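Local coordinates for protein aminopeptidase C (Lactobacillus rhamnosus, PDB 4K7C) that probably removes amino-terminal residues from peptides as a papain-like cysteine aminopeptidase of the bleomycin hydrolase type, at residues G220-D232 with D240-Y252. Numbering follows the deposited sequence.
Sequences GNPPTKFDFEYRD and DRELTPQTFFKKY
Phe-228 and Asp-240 form an antiparallel hydrogen-bonded pair in a two-stranded beta hairpin whose second strand runs on into helix 245-252, packed against the face that carries Phe-226, Phe-228 and Leu-243. Phe-228 N to Asp-240 O and Asp-240 N to Phe-228 O are both 2.8 Å. Toward Phe-226 and Leu-243 a beta bulge shifts the register by one; there the carboxylate of Asp-227 accepts the extra amide, Glu-242 N, on OD1, nearly straight (N-H...O 166°). Thr-244 N-caps the helix: its OG1 accepts from Thr-247 N while its N donates to Thr-247 OG1, a capping box suited to two hydroxyls.

Charged side chains pair where the hairpin is partly or fully exposed. Lys-225 NZ meets Glu-242 OE1 at 2.8 Å, the two chains lying side by side, whereas Arg-241 gives Asp-227 a weak bond and reaches Asp-375 of a second subunit.

Between hairpin and helix the packing is apolar and largely aromatic. Leu-243 CB sits over the Phe-226 ring. With CG anti to the backbone N (chi1 -179°), Phe-228 sends its ring toward the helix, receiving the edge of Phe-248 on one face and turning its own edge onto Tyr-252, both T-shaped stacks.

Asp-240 OD2 accepts from Tyr-252 OH through its anti lone pair (2.7 Å) and from Lys-251 NZ above the carboxylate plane.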
loop_
_atom_site.group_PDB
_atom_site.type_symbol
_atom_site.label_atom_id
_atom_site.label_comp_id
_atom_site.label_asym_id
_atom_site.label_seq_id
_atom_site.Cartn_x
_atom_site.Cartn_y
_atom_site.Cartn_z
ATOM N N GLY A 220 20.661 0.752 25.110
ATOM C CA GLY A 220 21.803 1.715 25.105
ATOM C C GLY A 220 22.367 1.953 26.526
ATOM O O GLY A 220 21.886 1.471 27.551
ATOM N N ASN A 221 23.440 2.729 26.538
ATOM C CA ASN A 221 24.079 3.116 27.778
ATOM C C ASN A 221 23.394 4.341 28.339
ATOM O O ASN A 221 23.264 5.393 27.672
ATOM C CB ASN A 221 25.502 3.510 27.530
ATOM C CG ASN A 221 26.364 2.413 26.971
ATOM O OD1 ASN A 221 26.305 1.222 27.363
ATOM N ND2 ASN A 221 27.073 2.783 25.940
ATOM N N PRO A 222 22.991 4.268 29.584
ATOM C CA PRO A 222 22.431 5.497 30.176
ATOM C C PRO A 222 23.437 6.588 30.300
ATOM O O PRO A 222 24.592 6.350 30.758
ATOM C CB PRO A 222 21.996 5.045 31.559
ATOM C CG PRO A 222 21.985 3.592 31.518
ATOM C CD PRO A 222 23.064 3.162 30.558
ATOM N N PRO A 223 23.076 7.773 29.878
ATOM C CA PRO A 223 24.002 8.872 29.960
ATOM C C PRO A 223 24.304 9.313 31.429
ATOM O O PRO A 223 23.494 9.159 32.294
ATOM C CB PRO A 223 23.271 10.000 29.249
ATOM C CG PRO A 223 21.850 9.572 29.190
ATOM C CD PRO A 223 21.838 8.111 29.165
ATOM N N THR A 224 25.498 9.837 31.658
ATOM C CA THR A 224 25.873 10.391 32.932
ATOM C C THR A 224 26.196 11.924 32.887
ATOM O O THR A 224 26.099 12.630 33.887
ATOM C CB THR A 224 27.133 9.658 33.473
ATOM O OG1 THR A 224 28.164 9.657 32.470
ATOM C CG2 THR A 224 26.787 8.196 33.878
ATOM N N LYS A 225 26.569 12.424 31.750
ATOM C CA LYS A 225 26.956 13.818 31.582
ATOM C C LYS A 225 26.673 14.250 30.146
ATOM O O LYS A 225 27.075 13.541 29.192
ATOM C CB LYS A 225 28.444 13.921 31.853
ATOM C CG LYS A 225 28.998 15.308 31.645
ATOM C CD LYS A 225 30.390 15.427 32.223
ATOM C CE LYS A 225 31.397 15.664 31.120
ATOM N NZ LYS A 225 32.697 15.949 31.771
ATOM N N PHE A 226 25.998 15.381 29.941
ATOM C CA PHE A 226 25.755 15.810 28.542
ATOM C C PHE A 226 25.580 17.319 28.463
ATOM O O PHE A 226 25.244 17.994 29.471
ATOM C CB PHE A 226 24.475 15.135 28.032
ATOM C CG PHE A 226 23.256 15.401 28.919
ATOM C CD1 PHE A 226 23.033 14.652 30.055
ATOM C CD2 PHE A 226 22.414 16.375 28.628
ATOM C CE1 PHE A 226 21.940 14.909 30.892
ATOM C CE2 PHE A 226 21.296 16.645 29.402
ATOM C CZ PHE A 226 21.049 15.905 30.564
ATOM N N ASP A 227 25.729 17.841 27.259
ATOM C CA ASP A 227 25.354 19.219 26.931
ATOM C C ASP A 227 23.952 19.270 26.349
ATOM O O ASP A 227 23.543 18.330 25.645
ATOM C CB ASP A 227 26.314 19.796 25.927
ATOM C CG ASP A 227 27.681 20.024 26.459
ATOM O OD1 ASP A 227 27.997 19.845 27.666
ATOM O OD2 ASP A 227 28.483 20.469 25.603
ATOM N N PHE A 228 23.212 20.323 26.664
ATOM C CA PHE A 228 21.846 20.519 26.184
ATOM C C PHE A 228 21.843 21.806 25.348
ATOM O O PHE A 228 22.167 22.862 25.888
ATOM C CB PHE A 228 20.966 20.660 27.378
ATOM C CG PHE A 228 19.485 20.842 27.081
ATOM C CD1 PHE A 228 18.856 20.134 26.064
ATOM C CD2 PHE A 228 18.736 21.643 27.882
ATOM C CE1 PHE A 228 17.505 20.298 25.815
ATOM C CE2 PHE A 228 17.364 21.766 27.698
ATOM C CZ PHE A 228 16.756 21.089 26.654
ATOM N N GLU A 229 21.547 21.716 24.038
ATOM C CA GLU A 229 21.466 22.855 23.162
ATOM C C GLU A 229 20.035 22.878 22.541
ATOM O O GLU A 229 19.538 21.824 22.173
ATOM C CB GLU A 229 22.444 22.672 21.988
ATOM C CG GLU A 229 23.921 22.748 22.310
ATOM C CD GLU A 229 24.808 22.671 21.069
ATOM O OE1 GLU A 229 24.972 23.692 20.380
ATOM O OE2 GLU A 229 25.485 21.611 20.882
ATOM N N TYR A 230 19.395 24.023 22.510
ATOM C CA TYR A 230 18.073 24.180 21.966
ATOM C C TYR A 230 17.803 25.650 21.570
ATOM O O TYR A 230 18.552 26.535 21.923
ATOM C CB TYR A 230 16.995 23.710 22.932
ATOM C CG TYR A 230 16.873 24.559 24.162
ATOM C CD1 TYR A 230 17.673 24.329 25.304
ATOM C CD2 TYR A 230 15.963 25.602 24.201
ATOM C CE1 TYR A 230 17.596 25.131 26.401
ATOM C CE2 TYR A 230 15.860 26.378 25.324
ATOM C CZ TYR A 230 16.698 26.145 26.396
ATOM O OH TYR A 230 16.550 26.932 27.462
ATOM N N ARG A 231 16.774 25.834 20.762
ATOM C CA ARG A 231 16.201 27.126 20.459
ATOM C C ARG A 231 14.828 27.198 21.063
ATOM O O ARG A 231 13.985 26.281 20.904
ATOM C CB ARG A 231 16.122 27.387 18.953
ATOM C CG ARG A 231 17.460 27.755 18.413
ATOM C CD ARG A 231 17.415 28.549 17.144
ATOM N NE ARG A 231 18.771 28.744 16.602
ATOM C CZ ARG A 231 19.350 29.933 16.488
ATOM N NH1 ARG A 231 18.715 31.045 16.895
ATOM N NH2 ARG A 231 20.544 30.034 15.984
ATOM N N ASP A 232 14.608 28.290 21.816
ATOM C CA ASP A 232 13.320 28.552 22.404
ATOM C C ASP A 232 12.314 29.040 21.347
ATOM O O ASP A 232 12.670 29.201 20.201
ATOM C CB ASP A 232 13.432 29.486 23.611
ATOM C CG ASP A 232 13.826 30.916 23.241
ATOM O OD1 ASP A 232 13.495 31.421 22.143
ATOM O OD2 ASP A 232 14.362 31.532 24.157
ATOM N N ASP A 240 23.585 24.638 27.518
ATOM C CA ASP A 240 23.789 24.402 28.923
ATOM C C ASP A 240 24.733 23.175 28.979
ATOM O O ASP A 240 24.404 22.085 28.497
ATOM C CB ASP A 240 22.440 24.184 29.571
ATOM C CG ASP A 240 22.459 24.221 31.056
ATOM O OD1 ASP A 240 23.552 24.187 31.646
ATOM O OD2 ASP A 240 21.329 24.216 31.620
ATOM N N ARG A 241 25.955 23.379 29.485
ATOM C CA ARG A 241 26.993 22.385 29.443
ATOM C C ARG A 241 27.220 21.531 30.679
ATOM O O ARG A 241 26.931 21.955 31.785
ATOM C CB ARG A 241 28.272 23.065 28.982
ATOM C CG ARG A 241 28.067 23.673 27.568
ATOM C CD ARG A 241 29.297 24.309 27.111
ATOM N NE ARG A 241 30.143 23.319 26.481
ATOM C CZ ARG A 241 31.314 23.662 25.951
ATOM N NH1 ARG A 241 32.075 22.739 25.410
ATOM N NH2 ARG A 241 31.688 24.938 25.974
ATOM N N GLU A 242 27.666 20.301 30.460
ATOM C CA GLU A 242 28.025 19.382 31.522
ATOM C C GLU A 242 26.917 19.128 32.593
ATOM O O GLU A 242 27.142 19.056 33.790
ATOM C CB GLU A 242 29.257 19.952 32.186
ATOM C CG GLU A 242 30.340 20.214 31.166
ATOM C CD GLU A 242 31.625 19.791 31.734
ATOM O OE1 GLU A 242 32.064 18.686 31.332
ATOM O OE2 GLU A 242 32.092 20.522 32.648
ATOM N N LEU A 243 25.702 19.012 32.113
ATOM C CA LEU A 243 24.580 18.587 32.939
ATOM C C LEU A 243 24.722 17.088 33.244
ATOM O O LEU A 243 25.362 16.317 32.492
ATOM C CB LEU A 243 23.293 18.890 32.211
ATOM C CG LEU A 243 22.830 20.331 32.022
ATOM C CD1 LEU A 243 21.762 20.421 30.961
ATOM C CD2 LEU A 243 22.310 20.869 33.327
ATOM N N THR A 244 24.106 16.669 34.385
ATOM C CA THR A 244 23.860 15.276 34.642
ATOM C C THR A 244 22.314 15.066 34.545
ATOM O O THR A 244 21.540 16.062 34.536
ATOM C CB THR A 244 24.407 14.786 35.963
ATOM O OG1 THR A 244 23.494 15.177 36.999
ATOM C CG2 THR A 244 25.781 15.291 36.213
ATOM N N PRO A 245 21.852 13.792 34.535
ATOM C CA PRO A 245 20.389 13.542 34.586
ATOM C C PRO A 245 19.770 14.177 35.823
ATOM O O PRO A 245 18.658 14.719 35.799
ATOM C CB PRO A 245 20.310 12.003 34.556
ATOM C CG PRO A 245 21.486 11.630 33.666
ATOM C CD PRO A 245 22.584 12.559 34.199
ATOM N N GLN A 246 20.510 14.165 36.922
ATOM C CA GLN A 246 20.007 14.786 38.147
ATOM C C GLN A 246 20.039 16.294 38.173
ATOM O O GLN A 246 19.053 16.876 38.558
ATOM C CB GLN A 246 20.622 14.123 39.378
ATOM C CG GLN A 246 20.350 12.616 39.328
ATOM C CD GLN A 246 20.675 11.910 40.604
ATOM O OE1 GLN A 246 21.729 11.263 40.747
ATOM N NE2 GLN A 246 19.795 12.070 41.578
ATOM N N THR A 247 21.112 16.944 37.690
ATOM C CA THR A 247 21.053 18.390 37.578
ATOM C C THR A 247 20.041 18.918 36.522
ATOM O O THR A 247 19.422 19.931 36.690
ATOM C CB THR A 247 22.453 19.043 37.397
ATOM O OG1 THR A 247 23.053 18.563 36.213
ATOM C CG2 THR A 247 23.298 18.700 38.577
ATOM N N PHE A 248 19.898 18.186 35.429
ATOM C CA PHE A 248 18.863 18.493 34.426
ATOM C C PHE A 248 17.488 18.443 35.094
ATOM O O PHE A 248 16.702 19.383 34.990
ATOM C CB PHE A 248 18.965 17.500 33.259
ATOM C CG PHE A 248 17.940 17.753 32.221
ATOM C CD1 PHE A 248 18.136 18.745 31.269
ATOM C CD2 PHE A 248 16.679 17.133 32.305
ATOM C CE1 PHE A 248 17.123 19.053 30.357
ATOM C CE2 PHE A 248 15.692 17.474 31.389
ATOM C CZ PHE A 248 15.917 18.434 30.423
ATOM N N PHE A 249 17.184 17.372 35.804
ATOM C CA PHE A 249 15.918 17.330 36.500
ATOM C C PHE A 249 15.725 18.530 37.425
ATOM O O PHE A 249 14.669 19.195 37.404
ATOM C CB PHE A 249 15.691 16.040 37.259
ATOM C CG PHE A 249 14.334 15.998 37.960
ATOM C CD1 PHE A 249 13.186 15.663 37.266
ATOM C CD2 PHE A 249 14.219 16.369 39.317
ATOM C CE1 PHE A 249 11.956 15.728 37.891
ATOM C CE2 PHE A 249 12.990 16.349 39.967
ATOM C CZ PHE A 249 11.868 16.071 39.259
ATOM N N LYS A 250 16.711 18.772 38.288
ATOM C CA LYS A 250 16.613 19.860 39.270
ATOM C C LYS A 250 16.402 21.220 38.596
ATOM O O LYS A 250 15.612 22.001 39.050
ATOM C CB LYS A 250 17.840 19.834 40.218
ATOM C CG LYS A 250 17.915 18.572 41.099
ATOM C CD LYS A 250 19.137 18.560 42.054
ATOM C CE LYS A 250 18.787 17.904 43.390
ATOM N NZ LYS A 250 19.109 16.480 43.249
ATOM N N LYS A 251 17.068 21.487 37.474
ATOM C CA LYS A 251 16.995 22.795 36.812
ATOM C C LYS A 251 15.785 23.008 35.918
ATOM O O LYS A 251 15.137 24.063 36.013
ATOM C CB LYS A 251 18.280 23.071 36.044
ATOM C CG LYS A 251 18.302 24.367 35.257
ATOM C CD LYS A 251 19.683 24.715 34.751
ATOM C CE LYS A 251 19.659 25.912 33.795
ATOM N NZ LYS A 251 21.037 26.132 33.268
ATOM N N TYR A 252 15.436 21.988 35.143
ATOM C CA TYR A 252 14.394 22.127 34.125
ATOM C C TYR A 252 13.014 21.717 34.607
ATOM O O TYR A 252 12.024 22.269 34.129
ATOM C CB TYR A 252 14.845 21.445 32.775
ATOM C CG TYR A 252 15.919 22.152 32.118
ATOM C CD1 TYR A 252 15.637 23.207 31.206
ATOM C CD2 TYR A 252 17.269 21.843 32.382
ATOM C CE1 TYR A 252 16.689 23.908 30.604
ATOM C CE2 TYR A 252 18.332 22.547 31.773
ATOM C CZ TYR A 252 18.023 23.590 30.902
ATOM O OH TYR A 252 19.041 24.337 30.284
HETATM O O HOH W 1 18.659 27.043 29.433
#